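3-carboxy-cis,cis-muconate cycloisomerase (PDB 1RE5) is an enzyme of the fumarase/aspartase superfamily, a mostly helical protein assembled from four chains around long bundled helices. Local coordinates at residues 348-352 / 353-357; 158-162 / 163-167; 43-46 / 47-51; 102-105 / 106-110. One frame throughout, in Å; residues are numbered along the deposited sequence.

Contact 1 (348-352 / 353-357); sequences MEVDA and ARMRR
The carboxylate of D351 reaches over the opening turn of helix 352-359 and takes the backbone N-H of R354, with R354 N 2.9 Å from D351 OD1. The bond is fairly straight, 157° at the hydrogen, but the donor comes in from above the carboxylate plane, 62° out of it. With CG anti to the backbone N (chi1 -173°), D351 lies against the CB of R354 while its backbone turns into the helix. The main-chain acceptors are used as well: D351 O receives M355 N at 3.0 Å, in the carbonyl plane, and A352 O receives R356 N at 3.0 Å, from a more tilted direction. The first turn is thus gripped by one side-chain and two main-chain acceptors. A carboxylate at a helix N-terminus would also be expected to interact favourably with the helix dipole.

R354 and R356 spend their charged ends on other partners. R354 bends away, its NE bonded to N358, and its NH1 stays 5.6 Å from D351 OD2, whereas R356 forms a salt bridge with D426. On the apolar side, CE at the end of the extended M355 chain meets CG1 of V350 at 3.5 Å, the two side chains crossing at about a right angle. Just before the cap, the backbone of E349 pairs with F266 in the small antiparallel sheet. An aspartate N-cap flanked by an apolar contact between the residue before it and the fourth residue after it is a capped helix start with a hydrophobic staple.

Contact 2 (158-162 / 163-167); sequences TPVTL and GMKLA
V160 and M164 meet at the junction where strand 159-161 runs into helix 162-187. The thioether of M164 does most of the touching: its CE lies 3.7 Å from CG2 of V160 and 3.6 Å from V160 CA, so the methyl rests against both the branch and the backbone of the strand. M164 gets there by sending CG anti to its own N (chi1 -162°) and bending only at the last torsion, which hooks CE back over the strand; the two side chains cross at nearly a right angle. The other branch of V160, CG1, packs 3.9 Å from CG of K165, against the aliphatic base of that lysine. Its ammonium end goes on to a salt bridge with E314 of the second subunit and a hydrogen bond to H313 of the same subunit.

The CB of L162, the first helical residue, points away from the turn that follows, though CB itself still touches it; the side chain packs on H143 and L148, and its CG makes a distant apolar contact with L166 CD1 at 4.5 Å. Its carbonyl is firmly engaged: L166 N donates to L162 O at 3.0 Å, almost straight at 173° and in the carbonyl plane. One residue earlier, T161 O accepts K165 N at 3.3 Å. T161 is the N-cap, yet its side chain makes no capping bond, and OG1 bonds to the carbonyl of A144 instead. A434 and W437 of helix 434-449 pack on M164. The whole is a buried strand-to-helix junction starting a long helix, consistent with the elongated helical bundle of the fumarase/aspartase superfamily.

Contact 3 (43-46 / 47-51); sequences GLVP and HSAVA
V45 lays its CG1 branch over the first turn of helix 47-56, 3.7 Å from CB of A49 and 4.2 Å from CG2 of V50. That branch stands anti to the backbone N (chi1 171°), which carries it forward to the helix. V50 offers the methyl that lies beside its own N, and the two valines meet at a slant. Because V45 precedes the N-cap P46 and V50 is the fourth residue after it, their contact is a hydrophobic staple. The proline ring adds to the same apolar patch, with CG of P46 3.8 Å from CB of A49.

P46 has no side-chain acceptor to cap the helix, but its carbonyl serves two amides. A49 N lies 2.6 Å from P46 O, approaching from above the carbonyl plane, and V50 N makes a weak bond to the same oxygen at 3.4 Å.

Upstream, G43, with positive phi, ends helix 21-40 in a Schellman motif and leads into this short connection. The corner therefore joins two helices: V50 packs back on A40 of the first, while Y99, from a separate loop, lies against V45 and P46.

Contact 4 (102-105 / 106-110); sequences LGAT and SQDAM
T105 and D108 face each other across the first turn of helix 106-142, their side chains at roughly a right angle. D108 holds CG anti to its own carbonyl carbon (chi1 -69°), a rotation that turns the carboxylate back toward the helix start. There OD2 accepts the backbone N-H of T105, with T105 N 2.8 Å from D108 OD2 and the bond nearly straight at 173°; the exact place of that oxygen is less sure, since the model is too tight around it. In T105, OG1 is anti to the backbone N (chi1 -172°), which leaves the methyl CG2 between N and the carbonyl carbon; the close approach of this methyl to D108 is doubtful in the model. The threonine occupies the N-cap position but makes no capping bond with its side chain, so only the return half of a capping box is formed. A weak bond from D108 N to T105 O, at 3.1 Å, supplements it.

The aspartate is held from outside as well, OD1 by the amide of G193 and OD2 by that of G194, which fixes the rotation of the carboxylate. Q107 extends away from the turn toward W320 of helix 319-347. S106 rests on A78 and I79 of helix 78-92, while F31 of helix 21-40 packs against D108 and A109, so the first turn of helix 106-142 touches three other helices.

How the contacts relate
Contacts 3, 4, 2 and 1 follow one another along the chain, and each lies where a helix begins. They form two pairs on opposite sides of the chain's centre. Contacts 3 and 4, with centres 18 Å apart, meet where V45 CG2 lies 4.3 Å from L102 CD2. Contacts 1 and 2, with centres 13 Å apart, meet through L162, whose CD2 is 3.6 Å from CG2 of V350. Between the pairs the centres are 53 to 69 Å apart. Contacts 4 and 2 start the long helices 106-142 and 162-187, so the molecule's elongated helical body has starting turns toward both of its ends, and contacts 3 and 1 start the shorter helices 47-56 and 352-359.

Contact 1 (348-352 / 353-357)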
loop_
_atom_site.group_PDB
_atom_site.type_symbol
_atom_site.label_atom_id
_atom_site.label_comp_id
_atom_site.label_asym_id
_atom_site.label_seq_id
_atom_site.Cartn_x
_atom_site.Cartn_y
_atom_site.Cartn_z
ATOM N N MET D 348 -8.517 2.427 32.115
ATOM C CA MET D 348 -8.406 0.981 32.111
ATOM C C MET D 348 -8.324 0.382 33.497
ATOM O O MET D 348 -7.772 0.982 34.411
ATOM C CB MET D 348 -7.261 0.492 31.206
ATOM C CG MET D 348 -6.119 1.425 31.054
ATOM S SD MET D 348 -5.114 1.360 32.482
ATOM C CE MET D 348 -3.970 0.039 31.993
ATOM N N GLU D 349 -8.927 -0.799 33.626
ATOM C CA GLU D 349 -8.996 -1.566 34.863
ATOM C C GLU D 349 -7.904 -2.611 34.915
ATOM O O GLU D 349 -7.751 -3.399 33.977
ATOM C CB GLU D 349 -10.339 -2.282 34.955
ATOM C CG GLU D 349 -11.541 -1.363 35.041
ATOM C CD GLU D 349 -12.843 -2.120 34.935
ATOM O OE1 GLU D 349 -13.051 -3.061 35.737
ATOM O OE2 GLU D 349 -13.653 -1.777 34.048
ATOM N N VAL D 350 -7.166 -2.647 36.019
ATOM C CA VAL D 350 -6.099 -3.614 36.155
ATOM C C VAL D 350 -6.446 -4.674 37.191
ATOM O O VAL D 350 -7.070 -4.381 38.204
ATOM C CB VAL D 350 -4.781 -2.918 36.553
ATOM C CG1 VAL D 350 -3.675 -3.944 36.705
ATOM C CG2 VAL D 350 -4.402 -1.878 35.505
ATOM N N ASP D 351 -6.060 -5.916 36.913
ATOM C CA ASP D 351 -6.282 -7.029 37.832
ATOM C C ASP D 351 -4.896 -7.608 38.157
ATOM O O ASP D 351 -4.443 -8.591 37.550
ATOM C CB ASP D 351 -7.157 -8.104 37.194
ATOM C CG ASP D 351 -7.558 -9.203 38.188
ATOM O OD1 ASP D 351 -6.863 -9.394 39.216
ATOM O OD2 ASP D 351 -8.569 -9.894 37.933
ATOM N N ALA D 352 -4.226 -6.971 39.116
ATOM C CA ALA D 352 -2.891 -7.373 39.548
ATOM C C ALA D 352 -2.845 -8.788 40.086
ATOM O O ALA D 352 -1.839 -9.474 39.940
ATOM C CB ALA D 352 -2.377 -6.410 40.596
ATOM N N ALA D 353 -3.936 -9.220 40.711
ATOM C CA ALA D 353 -4.013 -10.573 41.271
ATOM C C ALA D 353 -4.019 -11.613 40.158
ATOM O O ALA D 353 -3.359 -12.651 40.267
ATOM C CB ALA D 353 -5.260 -10.719 42.129
ATOM N N ARG D 354 -4.772 -11.335 39.093
ATOM C CA ARG D 354 -4.839 -12.236 37.943
ATOM C C ARG D 354 -3.473 -12.269 37.239
ATOM O O ARG D 354 -3.051 -13.321 36.736
ATOM C CB ARG D 354 -5.933 -11.772 36.981
ATOM C CG ARG D 354 -6.080 -12.626 35.751
ATOM C CD ARG D 354 -6.152 -14.094 36.106
ATOM N NE ARG D 354 -6.272 -14.920 34.910
ATOM C CZ ARG D 354 -7.344 -14.945 34.125
ATOM N NH1 ARG D 354 -8.402 -14.188 34.410
ATOM N NH2 ARG D 354 -7.348 -15.724 33.046
ATOM N N MET D 355 -2.782 -11.127 37.217
ATOM C CA MET D 355 -1.458 -11.065 36.609
ATOM C C MET D 355 -0.501 -11.962 37.401
ATOM O O MET D 355 0.354 -12.630 36.825
ATOM C CB MET D 355 -0.917 -9.639 36.615
ATOM C CG MET D 355 -1.772 -8.617 35.925
ATOM S SD MET D 355 -0.873 -7.060 35.909
ATOM C CE MET D 355 -1.771 -6.122 34.676
ATOM N N ARG D 356 -0.639 -11.964 38.726
ATOM C CA ARG D 356 0.191 -12.800 39.595
ATOM C C ARG D 356 -0.076 -14.260 39.286
ATOM O O ARG D 356 0.848 -15.058 39.126
ATOM C CB ARG D 356 -0.145 -12.553 41.068
ATOM C CG ARG D 356 0.639 -11.440 41.746
ATOM C CD ARG D 356 2.041 -11.900 42.150
ATOM N NE ARG D 356 2.802 -10.838 42.825
ATOM C CZ ARG D 356 4.036 -10.987 43.320
ATOM N NH1 ARG D 356 4.660 -12.162 43.226
ATOM N NH2 ARG D 356 4.654 -9.959 43.896
ATOM N N ARG D 357 -1.359 -14.593 39.215
ATOM C CA ARG D 357 -1.806 -15.952 38.952
ATOM C C ARG D 357 -1.279 -16.444 37.607
ATOM O O ARG D 357 -0.767 -17.560 37.506
ATOM C CB ARG D 357 -3.329 -15.984 38.976
ATOM C CG ARG D 357 -3.936 -17.214 39.612
ATOM C CD ARG D 357 -5.455 -17.061 39.689
ATOM N NE ARG D 357 -5.818 -15.814 40.369
ATOM C CZ ARG D 357 -6.813 -15.008 39.995
ATOM N NH1 ARG D 357 -7.565 -15.313 38.935
ATOM N NH2 ARG D 357 -7.040 -13.878 40.667
#

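Contact 2 (158-162 / 163-167)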
loop_
_atom_site.group_PDB
_atom_site.type_symbol
_atom_site.label_atom_id
_atom_site.label_comp_id
_atom_site.label_asym_id
_atom_site.label_seq_id
_atom_site.Cartn_x
_atom_site.Cartn_y
_atom_site.Cartn_z
ATOM N N THR D 158 10.537 -13.919 30.870
ATOM C CA THR D 158 10.860 -13.298 32.149
ATOM C C THR D 158 9.947 -12.124 32.427
ATOM O O THR D 158 9.475 -11.451 31.511
ATOM C CB THR D 158 12.309 -12.824 32.185
ATOM O OG1 THR D 158 12.603 -12.138 30.965
ATOM C CG2 THR D 158 13.252 -14.001 32.351
ATOM N N PRO D 159 9.706 -11.852 33.709
ATOM C CA PRO D 159 8.851 -10.776 34.198
ATOM C C PRO D 159 9.100 -9.414 33.591
ATOM O O PRO D 159 10.211 -9.078 33.147
ATOM C CB PRO D 159 9.108 -10.784 35.700
ATOM C CG PRO D 159 9.411 -12.194 35.973
ATOM C CD PRO D 159 10.346 -12.546 34.834
ATOM N N VAL D 160 8.033 -8.629 33.637
ATOM C CA VAL D 160 7.981 -7.283 33.109
ATOM C C VAL D 160 7.011 -6.555 34.062
ATOM O O VAL D 160 6.421 -7.177 34.942
ATOM C CB VAL D 160 7.469 -7.362 31.625
ATOM C CG1 VAL D 160 6.349 -6.373 31.359
ATOM C CG2 VAL D 160 8.645 -7.164 30.673
ATOM N N THR D 161 6.852 -5.248 33.912
ATOM C CA THR D 161 5.963 -4.501 34.786
ATOM C C THR D 161 4.911 -3.815 33.903
ATOM O O THR D 161 5.179 -3.524 32.740
ATOM C CB THR D 161 6.797 -3.471 35.580
ATOM O OG1 THR D 161 6.254 -3.320 36.887
ATOM C CG2 THR D 161 6.787 -2.132 34.909
ATOM N N LEU D 162 3.710 -3.567 34.415
ATOM C CA LEU D 162 2.709 -2.914 33.560
ATOM C C LEU D 162 3.180 -1.514 33.200
ATOM O O LEU D 162 2.969 -1.047 32.074
ATOM C CB LEU D 162 1.327 -2.837 34.233
ATOM C CG LEU D 162 0.244 -2.095 33.422
ATOM C CD1 LEU D 162 0.052 -2.775 32.073
ATOM C CD2 LEU D 162 -1.080 -2.083 34.182
ATOM N N GLY D 163 3.817 -0.849 34.166
ATOM C CA GLY D 163 4.321 0.494 33.940
ATOM C C GLY D 163 5.363 0.521 32.836
ATOM O O GLY D 163 5.435 1.478 32.049
ATOM N N MET D 164 6.175 -0.532 32.769
ATOM C CA MET D 164 7.211 -0.624 31.752
ATOM C C MET D 164 6.530 -0.607 30.385
ATOM O O MET D 164 6.930 0.148 29.489
ATOM C CB MET D 164 8.014 -1.913 31.918
ATOM C CG MET D 164 9.350 -1.905 31.204
ATOM S SD MET D 164 10.094 -3.542 31.020
ATOM C CE MET D 164 9.818 -4.189 32.602
ATOM N N LYS D 165 5.484 -1.417 30.235
ATOM C CA LYS D 165 4.768 -1.478 28.977
ATOM C C LYS D 165 4.205 -0.113 28.620
ATOM O O LYS D 165 4.464 0.391 27.531
ATOM C CB LYS D 165 3.646 -2.521 29.040
ATOM C CG LYS D 165 4.130 -3.966 29.267
ATOM C CD LYS D 165 2.962 -4.932 29.377
ATOM C CE LYS D 165 2.331 -5.237 28.027
ATOM N NZ LYS D 165 3.208 -6.076 27.173
ATOM N N LEU D 166 3.442 0.497 29.523
ATOM C CA LEU D 166 2.878 1.814 29.242
ATOM C C LEU D 166 3.965 2.848 28.981
ATOM O O LEU D 166 3.759 3.792 28.230
ATOM C CB LEU D 166 2.008 2.293 30.400
ATOM C CG LEU D 166 0.745 1.481 30.682
ATOM C CD1 LEU D 166 0.018 2.080 31.862
ATOM C CD2 LEU D 166 -0.155 1.478 29.450
ATOM N N ALA D 167 5.129 2.675 29.597
ATOM C CA ALA D 167 6.233 3.620 29.401
ATOM C C ALA D 167 6.702 3.616 27.944
ATOM O O ALA D 167 7.079 4.652 27.398
ATOM C CB ALA D 167 7.396 3.269 30.337
#

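Contact 3 (43-46 / 47-51)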
loop_
_atom_site.group_PDB
_atom_site.type_symbol
_atom_site.label_atom_id
_atom_site.label_comp_id
_atom_site.label_asym_id
_atom_site.label_seq_id
_atom_site.Cartn_x
_atom_site.Cartn_y
_atom_site.Cartn_z
ATOM N N GLY D 43 -0.911 48.735 -3.103
ATOM C CA GLY D 43 -1.458 49.668 -4.066
ATOM C C GLY D 43 -2.024 49.019 -5.310
ATOM O O GLY D 43 -1.970 49.605 -6.388
ATOM N N LEU D 44 -2.569 47.817 -5.176
ATOM C CA LEU D 44 -3.138 47.127 -6.326
ATOM C C LEU D 44 -4.657 47.042 -6.238
ATOM O O LEU D 44 -5.334 46.783 -7.237
ATOM C CB LEU D 44 -2.556 45.719 -6.444
ATOM C CG LEU D 44 -1.250 45.558 -7.218
ATOM C CD1 LEU D 44 -1.487 46.003 -8.650
ATOM C CD2 LEU D 44 -0.132 46.365 -6.578
ATOM N N VAL D 45 -5.195 47.265 -5.043
ATOM C CA VAL D 45 -6.640 47.194 -4.843
ATOM C C VAL D 45 -7.171 48.297 -3.927
ATOM O O VAL D 45 -6.614 48.559 -2.853
ATOM C CB VAL D 45 -7.059 45.811 -4.251
ATOM C CG1 VAL D 45 -8.538 45.819 -3.841
ATOM C CG2 VAL D 45 -6.810 44.721 -5.278
ATOM N N PRO D 46 -8.267 48.955 -4.344
ATOM C CA PRO D 46 -8.883 50.031 -3.559
ATOM C C PRO D 46 -9.433 49.494 -2.243
ATOM O O PRO D 46 -10.222 48.539 -2.231
ATOM C CB PRO D 46 -9.993 50.536 -4.478
ATOM C CG PRO D 46 -10.385 49.294 -5.239
ATOM C CD PRO D 46 -9.039 48.701 -5.577
ATOM N N HIS D 47 -9.010 50.111 -1.142
ATOM C CA HIS D 47 -9.445 49.714 0.197
ATOM C C HIS D 47 -10.954 49.498 0.332
ATOM O O HIS D 47 -11.410 48.754 1.203
ATOM C CB HIS D 47 -8.978 50.756 1.210
ATOM C CG HIS D 47 -7.501 50.741 1.436
ATOM N ND1 HIS D 47 -6.900 49.929 2.376
ATOM C CD2 HIS D 47 -6.495 51.400 0.808
ATOM C CE1 HIS D 47 -5.588 50.089 2.318
ATOM N NE2 HIS D 47 -5.316 50.976 1.375
ATOM N N SER D 48 -11.731 50.146 -0.525
ATOM C CA SER D 48 -13.179 50.003 -0.480
ATOM C C SER D 48 -13.586 48.605 -0.934
ATOM O O SER D 48 -14.610 48.070 -0.487
ATOM C CB SER D 48 -13.836 51.059 -1.372
ATOM O OG SER D 48 -13.247 51.065 -2.663
ATOM N N ALA D 49 -12.783 48.022 -1.828
ATOM C CA ALA D 49 -13.035 46.677 -2.352
ATOM C C ALA D 49 -12.671 45.632 -1.293
ATOM O O ALA D 49 -13.358 44.621 -1.138
ATOM C CB ALA D 49 -12.216 46.444 -3.627
ATOM N N VAL D 50 -11.586 45.893 -0.565
ATOM C CA VAL D 50 -11.120 44.997 0.481
ATOM C C VAL D 50 -12.257 44.684 1.437
ATOM O O VAL D 50 -12.467 43.531 1.819
ATOM C CB VAL D 50 -9.969 45.629 1.279
ATOM C CG1 VAL D 50 -9.500 44.667 2.367
ATOM C CG2 VAL D 50 -8.828 45.989 0.336
ATOM N N ALA D 51 -12.991 45.720 1.818
ATOM C CA ALA D 51 -14.114 45.563 2.732
ATOM C C ALA D 51 -15.240 44.747 2.094
ATOM O O ALA D 51 -15.860 43.918 2.755
ATOM C CB ALA D 51 -14.631 46.933 3.150
#

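Contact 4 (102-105 / 106-110)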
loop_
_atom_site.group_PDB
_atom_site.type_symbol
_atom_site.label_atom_id
_atom_site.label_comp_id
_atom_site.label_asym_id
_atom_site.label_seq_id
_atom_site.Cartn_x
_atom_site.Cartn_y
_atom_site.Cartn_z
ATOM N N LEU D 102 -7.032 38.247 -7.604
ATOM C CA LEU D 102 -6.099 38.906 -8.517
ATOM C C LEU D 102 -4.656 38.392 -8.495
ATOM O O LEU D 102 -3.978 38.444 -7.462
ATOM C CB LEU D 102 -6.086 40.415 -8.248
ATOM C CG LEU D 102 -5.173 41.264 -9.151
ATOM C CD1 LEU D 102 -5.662 41.186 -10.594
ATOM C CD2 LEU D 102 -5.155 42.713 -8.669
ATOM N N GLY D 103 -4.191 37.912 -9.648
ATOM C CA GLY D 103 -2.825 37.425 -9.766
ATOM C C GLY D 103 -2.550 36.037 -9.213
ATOM O O GLY D 103 -1.407 35.565 -9.262
ATOM N N ALA D 104 -3.588 35.383 -8.701
ATOM C CA ALA D 104 -3.450 34.056 -8.119
ATOM C C ALA D 104 -4.048 32.969 -9.006
ATOM O O ALA D 104 -4.961 33.217 -9.803
ATOM C CB ALA D 104 -4.114 34.022 -6.739
ATOM N N THR D 105 -3.529 31.754 -8.857
ATOM C CA THR D 105 -4.015 30.629 -9.629
ATOM C C THR D 105 -4.865 29.781 -8.689
ATOM O O THR D 105 -4.793 29.950 -7.478
ATOM C CB THR D 105 -2.818 29.828 -10.228
ATOM O OG1 THR D 105 -3.306 28.833 -11.129
ATOM C CG2 THR D 105 -2.003 29.168 -9.142
ATOM N N SER D 106 -5.684 28.892 -9.240
ATOM C CA SER D 106 -6.546 28.031 -8.430
ATOM C C SER D 106 -5.812 27.272 -7.317
ATOM O O SER D 106 -6.237 27.276 -6.155
ATOM C CB SER D 106 -7.268 27.027 -9.332
ATOM O OG SER D 106 -8.160 27.680 -10.218
ATOM N N GLN D 107 -4.705 26.623 -7.666
ATOM C CA GLN D 107 -3.955 25.866 -6.672
ATOM C C GLN D 107 -3.454 26.726 -5.501
ATOM O O GLN D 107 -3.308 26.228 -4.385
ATOM C CB GLN D 107 -2.780 25.125 -7.326
ATOM C CG GLN D 107 -2.163 24.084 -6.399
ATOM C CD GLN D 107 -1.087 23.254 -7.047
ATOM O OE1 GLN D 107 -0.522 22.362 -6.419
ATOM N NE2 GLN D 107 -0.794 23.538 -8.305
ATOM N N ASP D 108 -3.192 28.006 -5.750
ATOM C CA ASP D 108 -2.730 28.890 -4.686
ATOM C C ASP D 108 -3.784 28.930 -3.593
ATOM O O ASP D 108 -3.464 28.814 -2.400
ATOM C CB ASP D 108 -2.516 30.311 -5.199
ATOM C CG ASP D 108 -1.350 30.418 -6.149
ATOM O OD1 ASP D 108 -0.323 29.762 -5.905
ATOM O OD2 ASP D 108 -1.450 31.176 -7.137
ATOM N N ALA D 109 -5.043 29.083 -4.006
ATOM C CA ALA D 109 -6.146 29.155 -3.050
ATOM C C ALA D 109 -6.397 27.813 -2.375
ATOM O O ALA D 109 -6.621 27.737 -1.164
ATOM C CB ALA D 109 -7.408 29.627 -3.745
ATOM N N MET D 110 -6.362 26.753 -3.170
ATOM C CA MET D 110 -6.580 25.408 -2.662
ATOM C C MET D 110 -5.498 24.913 -1.681
ATOM O O MET D 110 -5.813 24.455 -0.576
ATOM C CB MET D 110 -6.681 24.460 -3.835
ATOM C CG MET D 110 -7.833 24.766 -4.737
ATOM S SD MET D 110 -8.059 23.399 -5.870
ATOM C CE MET D 110 -7.597 24.201 -7.413
#